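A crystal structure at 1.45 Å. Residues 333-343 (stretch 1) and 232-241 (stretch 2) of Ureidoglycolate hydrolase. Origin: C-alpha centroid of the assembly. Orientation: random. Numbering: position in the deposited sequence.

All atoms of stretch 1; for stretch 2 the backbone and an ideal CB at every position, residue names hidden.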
# COMPACT_ATOMS: atom_id res chain seq x y z
N LYS A 333 -4.87 11.22 -20.06
CA LYS A 333 -4.09 12.46 -19.97
C LYS A 333 -3.13 12.44 -18.78
O LYS A 333 -2.87 13.47 -18.14
CB LYS A 333 -5.01 13.69 -19.95
CG LYS A 333 -5.85 13.80 -21.22
CD LYS A 333 -6.70 15.06 -21.24
CE LYS A 333 -7.91 14.92 -20.33
NZ LYS A 333 -8.97 14.05 -20.92
N VAL A 334 -2.59 11.26 -18.51
CA VAL A 334 -1.55 11.10 -17.51
C VAL A 334 -0.22 10.84 -18.19
O VAL A 334 -0.18 10.47 -19.37
CB VAL A 334 -1.85 9.94 -16.52
CG1 VAL A 334 -3.09 10.26 -15.70
CG2 VAL A 334 -2.01 8.60 -17.25
N LYS A 335 0.86 11.05 -17.46
CA LYS A 335 2.19 10.71 -17.94
C LYS A 335 2.49 9.24 -17.66
O LYS A 335 2.28 8.75 -16.54
CB LYS A 335 3.25 11.59 -17.27
CG LYS A 335 4.68 11.29 -17.69
CD LYS A 335 5.66 12.22 -16.97
CE LYS A 335 7.09 11.99 -17.43
NZ LYS A 335 8.03 12.97 -16.79
N LEU A 336 2.96 8.52 -18.68
CA LEU A 336 3.53 7.21 -18.44
C LEU A 336 4.96 7.48 -17.99
O LEU A 336 5.87 7.61 -18.81
CB LEU A 336 3.51 6.37 -19.72
CG LEU A 336 4.09 4.96 -19.64
CD1 LEU A 336 3.45 4.13 -18.51
CD2 LEU A 336 3.92 4.26 -20.98
N SER A 337 5.13 7.59 -16.67
CA SER A 337 6.39 8.05 -16.11
C SER A 337 7.43 6.95 -15.97
O SER A 337 8.63 7.21 -15.87
CB SER A 337 6.15 8.76 -14.77
OG SER A 337 5.49 7.91 -13.86
N GLU A 338 6.97 5.70 -15.95
CA GLU A 338 7.89 4.57 -15.95
C GLU A 338 7.26 3.40 -16.67
O GLU A 338 6.11 3.04 -16.42
CB GLU A 338 8.26 4.16 -14.53
CG GLU A 338 9.14 2.91 -14.47
CD GLU A 338 9.64 2.63 -13.07
OE1 GLU A 338 8.82 2.66 -12.13
OE2 GLU A 338 10.86 2.39 -12.92
N PHE A 339 8.01 2.81 -17.60
CA PHE A 339 7.68 1.51 -18.15
C PHE A 339 8.99 0.73 -18.24
O PHE A 339 9.78 0.95 -19.17
CB PHE A 339 6.98 1.60 -19.51
CG PHE A 339 6.37 0.30 -19.95
CD1 PHE A 339 5.03 0.05 -19.74
CD2 PHE A 339 7.16 -0.70 -20.51
CE1 PHE A 339 4.46 -1.16 -20.13
CE2 PHE A 339 6.60 -1.91 -20.89
CZ PHE A 339 5.26 -2.14 -20.70
N LYS A 340 9.22 -0.15 -17.28
CA LYS A 340 10.49 -0.84 -17.16
C LYS A 340 10.27 -2.33 -17.27
O LYS A 340 9.54 -2.91 -16.47
CB LYS A 340 11.16 -0.51 -15.82
CG LYS A 340 12.53 -1.16 -15.58
CD LYS A 340 13.02 -0.90 -14.15
CE LYS A 340 14.47 -1.31 -13.95
NZ LYS A 340 15.41 -0.40 -14.66
N ILE A 341 10.89 -2.96 -18.25
CA ILE A 341 10.93 -4.41 -18.31
C ILE A 341 12.07 -4.84 -17.38
O ILE A 341 13.25 -4.71 -17.72
CB ILE A 341 11.15 -4.92 -19.74
CG1 ILE A 341 10.02 -4.42 -20.66
CG2 ILE A 341 11.25 -6.45 -19.75
CD1 ILE A 341 10.19 -4.78 -22.13
N VAL A 342 11.71 -5.31 -16.20
CA VAL A 342 12.69 -5.60 -15.17
C VAL A 342 13.47 -6.85 -15.55
O VAL A 342 14.69 -6.92 -15.37
CB VAL A 342 12.02 -5.77 -13.79
CG1 VAL A 342 13.02 -6.24 -12.74
CG2 VAL A 342 11.33 -4.47 -13.38
N ASN A 343 12.77 -7.84 -16.09
CA ASN A 343 13.43 -9.01 -16.66
C ASN A 343 12.55 -9.61 -17.74
O ASN A 343 11.33 -9.49 -17.71
CB ASN A 343 13.78 -10.06 -15.59
CG ASN A 343 12.56 -10.62 -14.89
OD1 ASN A 343 12.03 -9.99 -13.97
ND2 ASN A 343 12.13 -11.82 -15.28
N UNK A 232 8.77 -13.14 -17.32
CA UNK A 232 9.07 -11.71 -17.43
C UNK A 232 8.36 -10.91 -16.36
O UNK A 232 7.33 -11.35 -15.83
CB UNK A 232 8.68 -11.18 -18.81
N UNK A 233 8.89 -9.74 -16.04
CA UNK A 233 8.19 -8.84 -15.14
C UNK A 233 8.39 -7.39 -15.55
O UNK A 233 9.42 -7.03 -16.12
CB UNK A 233 8.66 -9.05 -13.70
N UNK A 234 7.37 -6.58 -15.27
CA UNK A 234 7.34 -5.19 -15.68
C UNK A 234 6.99 -4.31 -14.48
O UNK A 234 6.21 -4.72 -13.62
CB UNK A 234 6.34 -4.98 -16.82
N UNK A 235 7.58 -3.12 -14.43
CA UNK A 235 7.17 -2.08 -13.49
C UNK A 235 6.62 -0.91 -14.28
O UNK A 235 7.27 -0.44 -15.22
CB UNK A 235 8.33 -1.64 -12.60
N UNK A 236 5.45 -0.42 -13.90
CA UNK A 236 4.79 0.66 -14.61
C UNK A 236 4.32 1.72 -13.62
O UNK A 236 3.76 1.39 -12.57
CB UNK A 236 3.61 0.13 -15.43
N UNK A 237 4.56 2.98 -13.96
CA UNK A 237 4.01 4.08 -13.17
C UNK A 237 3.31 5.10 -14.04
O UNK A 237 3.78 5.43 -15.14
CB UNK A 237 5.12 4.76 -12.36
N UNK A 238 2.18 5.59 -13.55
CA UNK A 238 1.46 6.69 -14.17
C UNK A 238 1.48 7.89 -13.22
O UNK A 238 1.41 7.71 -12.00
CB UNK A 238 0.03 6.28 -14.51
N UNK A 239 1.58 9.10 -13.77
CA UNK A 239 1.51 10.32 -12.96
C UNK A 239 0.43 11.27 -13.45
O UNK A 239 0.31 11.51 -14.66
CB UNK A 239 2.86 11.04 -12.96
N UNK A 240 -0.34 11.82 -12.52
CA UNK A 240 -1.35 12.82 -12.81
C UNK A 240 -1.24 13.97 -11.83
O UNK A 240 -0.29 14.04 -11.04
CB UNK A 240 -2.75 12.21 -12.76
N UNK A 241 -2.19 14.90 -11.87
CA UNK A 241 -2.10 16.11 -11.06
C UNK A 241 -2.57 15.94 -9.62
O UNK A 241 -2.20 16.72 -8.75
CB UNK A 241 -2.92 17.22 -11.72

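The two stretches run antiparallel as neighbouring strands, and backbone hydrogen bonds fix which side chains of stretch 1 each position of 232-241 can meet.

Position 232 has its CA-to-CB bond sideways, with the ideal CB 3.3 Å from Asn343 O and 5.5 Å from Ile341 CG2. Stretch 1 asks little here, and a small residue fits without needing a partner. It is Ala232, whose CA makes a CA-H...O contact with Asn343 O at 3.2 Å.

At 233 the CB lies on the face of Asn343, 3.5 Å from its OD1, an acceptor close at hand. A short donor such as serine or threonine would suit. The residue is Ser233, and its OG donates to Asn343 OD1 at 2.7 Å. Its backbone O sits at a bulge, accepting from Val342 N at 2.9 Å and, weakly, from Asn343 N at 3.4 Å.

Position 234 turns to the other face, between Phe339 and Ile341, its CB 4.9 Å from Phe339 CZ. That distance leaves room for a sizeable apolar chain such as leucine, isoleucine or methionine. Leu234 fills it: CD2 reaches Ile341 CG1 at 3.7 Å and CD1 lies 4.1 Å from Phe339 CZ.

At 235 the CB is 4.2 Å from Val342 CG2 and 4.4 Å from Glu338 OE1, while Lys340 shares the face. A long chain with an aliphatic stem suits Val342, and a positive end would answer the carboxylate; glutamine or a long apolar chain is also conceivable. Lys235 has its CG 3.8 Å from Val342 CG2, and its NZ forms a long salt bridge with Glu338 OE2 at 3.9 Å.

Position 236 returns to the face of Leu336 and Phe339, its CB 4.5 Å from Phe339 CD1. Beta-branched valine or isoleucine would fit well. In Val236, CG2 lies 3.7 Å from Phe339 CD1, and CG1 lies 3.7 Å from Leu336 CD1 while staying within 4.3 Å of Phe339 CD1.

At 237 the CB is 3.5 Å from Ser337 OG and 3.9 Å from Glu338 CB. The hydroxyl favours a polar chain, and the nearby carboxylate would favour a neutral or positive one. The residue is nevertheless Glu237, whose OE2 is 3.8 Å from Glu338 OE1 and is hydrogen-bonded elsewhere in the structure. A water linked to Ser337 OG at 2.7 Å donates to Glu237 OE1 at 2.5 Å.

Position 238 faces Val334 and Leu336, its CB 4.1 Å from Val334 CG2, so a large apolar or aromatic residue suits. Phe238 places CD1 3.7 Å from Val334 CG2 and CE1 3.9 Å from Leu336 CD1.

At 239 the extended Lys335 invites an acid, although other polar chains could serve. Glu239 engages it through a water that donates to Glu239 OE1 at 2.6 Å and accepts from Lys335 NZ at 3.0 Å.

An ideal CB at 240 would lie 3.5 Å from Val334 CG1, favouring a small residue; it is Gly240. Position 241 meets nothing of stretch 1, leaving its choice open, and Asn241 makes no contact there.

Stretch 2 (232-241) ASLKVEFEGN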
# COMPACT_ATOMS: atom_id res chain seq x y z
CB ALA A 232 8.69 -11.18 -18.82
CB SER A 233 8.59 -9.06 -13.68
OG SER A 233 9.85 -8.51 -13.42
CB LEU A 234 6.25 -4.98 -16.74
CG LEU A 234 6.04 -6.00 -17.86
CD1 LEU A 234 4.82 -5.64 -18.69
CD2 LEU A 234 7.27 -6.05 -18.74
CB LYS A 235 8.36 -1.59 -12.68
CG LYS A 235 8.71 -2.41 -11.46
CD LYS A 235 9.38 -1.53 -10.41
CE LYS A 235 10.70 -0.95 -10.90
NZ LYS A 235 11.33 -0.07 -9.87
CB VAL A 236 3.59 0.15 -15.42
CG1 VAL A 236 2.95 1.27 -16.22
CG2 VAL A 236 4.03 -0.99 -16.36
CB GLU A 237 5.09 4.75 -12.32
CG GLU A 237 5.73 3.80 -11.31
CD GLU A 237 6.54 4.51 -10.24
OE1 GLU A 237 6.92 5.69 -10.44
OE2 GLU A 237 6.79 3.88 -9.19
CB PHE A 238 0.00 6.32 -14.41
CG PHE A 238 -0.20 5.22 -15.43
CD1 PHE A 238 -0.11 5.49 -16.79
CD2 PHE A 238 -0.55 3.95 -15.01
CE1 PHE A 238 -0.34 4.49 -17.71
CE2 PHE A 238 -0.78 2.94 -15.94
CZ PHE A 238 -0.67 3.22 -17.29
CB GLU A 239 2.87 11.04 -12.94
CG GLU A 239 3.93 10.34 -12.09
CD GLU A 239 5.30 10.99 -12.20
OE1 GLU A 239 5.50 11.83 -13.10
OE2 GLU A 239 6.19 10.64 -11.38
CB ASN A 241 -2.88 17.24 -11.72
CG ASN A 241 -2.29 17.65 -13.04
OD1 ASN A 241 -1.07 17.79 -13.18
ND2 ASN A 241 -3.15 17.85 -14.03
O HOH W 1 7.47 7.49 -12.04
O HOH W 2 7.93 12.25 -13.85
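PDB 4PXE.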